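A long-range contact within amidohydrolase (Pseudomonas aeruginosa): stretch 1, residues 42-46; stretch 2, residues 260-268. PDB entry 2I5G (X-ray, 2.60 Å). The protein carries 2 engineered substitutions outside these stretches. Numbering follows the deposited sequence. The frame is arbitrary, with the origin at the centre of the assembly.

Stretch 1 42-46: SVWEG
Stretch 2, residues 260-268: EWLTHDKGY

The contact joins an irregular segment, residues 42-46, to a helix that begins earlier in the chain and the loop or turn beyond it, residues 260-268, and buries 344 Å² in total. Trp44 is its centre: it is buried, its CA-to-CB bond pointing toward stretch 2, with chi1 -74° (m) and chi2 130°. Its backbone (phi/psi -112/-22) follows Val43 at -141/-51 and precedes Glu45 at -59/148. In register, the CA of Val43 lies 8.3 Å from the CA of Leu262, and the CA of Trp44 lies 5.7 Å from the CA of Lys266.

Stretch 2 enters as helix. Glu260 (-63/-34) does not touch stretch 1, but Glu260 O accepts a 2.7 Å hydrogen bond from His264 ND1. Trp261 (-68/-35; chi1 -178°, t; chi2 62°) starts sideways, and its ring then reaches across. Trp261 O accepts the one hydrogen bond between the stretches, from Trp44 NE1 at 2.9 Å with an N-H...O angle of 141°, and lies at the edge of the Trp44 ring. The two indoles pack edge-to-face, Trp44 presenting its edge to the Trp261 face; the five-membered rings are 5.1 Å apart between centroids, with planes at 84°, and Trp44 CD1 is 3.8 Å from Trp261 CE2. At the edge of the Trp261 ring, Glu45 OE2 (chi1 28°, chi2 -94°, chi3 -65°) lies 3.2 Å from Trp261 CH2. Glu45 OE2 also accepts hydrogen bonds from Val43 N (2.8 Å) and Trp44 N (Glu45 OE2 to Trp44 N, 3.1 Å), bracing its own segment beside the ring.

Leu262 (-78/-25; chi1 -110°, chi2 45°) has its CA 4.4 Å from Trp44 NE1. Beyond Thr263, His264 turns to -110/137, placing His264 O 3.6 Å from Trp44 CZ2. His264 O accepts a 2.7 Å hydrogen bond from Gly267 N, closing a turn whose backbone passes over one face of the Trp44 ring. Asp265 (-53/134; chi1 -173°, t; chi2 57°) brings OD1 within 3.9 Å of Trp44 CH2, while Asp265 OD2 forms a 3.2 Å salt bridge with Lys266 NZ.

The CA-to-CB bond of Lys266 (69/6; chi1 -91°, chi2 59°, chi3 -180°, chi4 -171°) points away, and Lys266 N comes closest, 3.5 Å from Trp44 CZ2. Gly267 N lies over that face too, 3.1 Å from Trp44 NE1, but both atoms are donors and do not bond. Gly267 has phi/psi 85/2, angles that by themselves call for glycine; an ideal CB there would clash with Trp44 CD1 (2.9 Å) and Trp261 NE1 (2.5 Å). Tyr268 leaves the contact.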

# COMPACT_ATOMS: atom_id res chain seq x y z
N SER A 42 -3.55 -15.49 -7.30
CA SER A 42 -2.82 -14.28 -6.95
C SER A 42 -2.57 -14.17 -5.45
O SER A 42 -3.45 -14.47 -4.64
CB SER A 42 -3.61 -13.05 -7.43
OG SER A 42 -3.06 -11.83 -6.98
N VAL A 43 -1.36 -13.74 -5.09
CA VAL A 43 -0.99 -13.55 -3.69
C VAL A 43 -0.14 -12.29 -3.49
O VAL A 43 -0.46 -11.45 -2.65
CB VAL A 43 -0.29 -14.82 -3.09
CG1 VAL A 43 0.48 -15.52 -4.15
CG2 VAL A 43 0.62 -14.44 -1.93
N TRP A 44 0.93 -12.14 -4.26
CA TRP A 44 1.79 -10.96 -4.15
C TRP A 44 1.68 -10.10 -5.42
O TRP A 44 1.97 -8.90 -5.39
CB TRP A 44 3.26 -11.36 -3.94
CG TRP A 44 3.63 -11.89 -2.57
CD1 TRP A 44 4.31 -13.04 -2.30
CD2 TRP A 44 3.39 -11.26 -1.30
NE1 TRP A 44 4.52 -13.17 -0.95
CE2 TRP A 44 3.97 -12.09 -0.31
CE3 TRP A 44 2.75 -10.08 -0.90
CZ2 TRP A 44 3.92 -11.78 1.06
CZ3 TRP A 44 2.71 -9.76 0.46
CH2 TRP A 44 3.29 -10.62 1.42
N GLU A 45 1.25 -10.73 -6.51
CA GLU A 45 1.13 -10.06 -7.81
C GLU A 45 0.23 -8.83 -7.94
O GLU A 45 -0.79 -8.70 -7.26
CB GLU A 45 0.73 -11.08 -8.88
CG GLU A 45 -0.07 -12.26 -8.36
CD GLU A 45 0.80 -13.45 -8.01
OE1 GLU A 45 1.42 -14.03 -8.92
OE2 GLU A 45 0.86 -13.82 -6.82
N GLY A 46 0.62 -7.92 -8.84
CA GLY A 46 -0.15 -6.71 -9.08
C GLY A 46 -1.23 -7.00 -10.10
O GLY A 46 -1.54 -8.17 -10.36
N GLU A 260 9.21 -20.41 0.07
CA GLU A 260 10.06 -19.27 0.41
C GLU A 260 9.39 -18.00 -0.08
O GLU A 260 9.49 -16.94 0.55
CB GLU A 260 11.44 -19.43 -0.25
CG GLU A 260 12.26 -20.56 0.35
CD GLU A 260 12.56 -20.33 1.82
OE1 GLU A 260 13.36 -19.41 2.13
OE2 GLU A 260 12.00 -21.06 2.66
N TRP A 261 8.68 -18.12 -1.19
CA TRP A 261 7.96 -17.02 -1.82
C TRP A 261 6.79 -16.57 -0.96
O TRP A 261 6.45 -15.39 -0.89
CB TRP A 261 7.45 -17.48 -3.18
CG TRP A 261 6.74 -16.44 -3.95
CD1 TRP A 261 7.25 -15.26 -4.40
CD2 TRP A 261 5.39 -16.50 -4.41
NE1 TRP A 261 6.31 -14.59 -5.13
CE2 TRP A 261 5.15 -15.33 -5.16
CE3 TRP A 261 4.36 -17.44 -4.28
CZ2 TRP A 261 3.92 -15.06 -5.77
CZ3 TRP A 261 3.13 -17.18 -4.89
CH2 TRP A 261 2.93 -15.99 -5.63
N LEU A 262 6.17 -17.54 -0.29
CA LEU A 262 5.05 -17.27 0.58
C LEU A 262 5.53 -16.71 1.92
O LEU A 262 4.80 -15.98 2.59
CB LEU A 262 4.26 -18.57 0.80
CG LEU A 262 2.87 -18.75 0.18
CD1 LEU A 262 2.85 -18.31 -1.26
CD2 LEU A 262 2.47 -20.21 0.29
N THR A 263 6.76 -17.02 2.31
CA THR A 263 7.27 -16.56 3.60
C THR A 263 8.08 -15.27 3.68
O THR A 263 8.42 -14.81 4.78
CB THR A 263 8.05 -17.68 4.29
OG1 THR A 263 9.03 -18.21 3.38
CG2 THR A 263 7.11 -18.80 4.73
N HIS A 264 8.41 -14.69 2.53
CA HIS A 264 9.16 -13.43 2.53
C HIS A 264 8.22 -12.33 2.05
O HIS A 264 7.47 -12.53 1.09
CB HIS A 264 10.38 -13.52 1.62
CG HIS A 264 11.47 -14.42 2.14
ND1 HIS A 264 11.37 -15.79 2.13
CD2 HIS A 264 12.67 -14.13 2.69
CE1 HIS A 264 12.46 -16.32 2.65
NE2 HIS A 264 13.27 -15.33 3.00
N ASP A 265 8.25 -11.17 2.70
CA ASP A 265 7.38 -10.07 2.31
C ASP A 265 7.54 -9.75 0.81
O ASP A 265 8.65 -9.66 0.30
CB ASP A 265 7.70 -8.82 3.14
CG ASP A 265 6.71 -7.68 2.90
OD1 ASP A 265 5.50 -7.91 3.10
OD2 ASP A 265 7.14 -6.56 2.53
N LYS A 266 6.41 -9.58 0.13
CA LYS A 266 6.40 -9.28 -1.30
C LYS A 266 6.89 -10.48 -2.10
O LYS A 266 7.07 -10.40 -3.32
CB LYS A 266 7.30 -8.07 -1.60
CG LYS A 266 6.61 -6.72 -1.56
CD LYS A 266 6.00 -6.44 -0.22
CE LYS A 266 5.32 -5.09 -0.22
NZ LYS A 266 4.93 -4.74 1.17
N GLY A 267 7.11 -11.59 -1.41
CA GLY A 267 7.59 -12.79 -2.07
C GLY A 267 9.10 -12.82 -2.24
O GLY A 267 9.62 -13.79 -2.81
N TYR A 268 9.80 -11.80 -1.75
CA TYR A 268 11.25 -11.76 -1.89
C TYR A 268 11.99 -10.98 -0.80
O TYR A 268 13.19 -11.17 -0.62
CB TYR A 268 11.63 -11.15 -3.25
CG TYR A 268 11.56 -9.63 -3.27
CD1 TYR A 268 12.60 -8.87 -2.73
CD2 TYR A 268 10.43 -8.97 -3.74
CE1 TYR A 268 12.51 -7.48 -2.65
CE2 TYR A 268 10.33 -7.58 -3.67
CZ TYR A 268 11.37 -6.84 -3.12
OH TYR A 268 11.28 -5.47 -3.05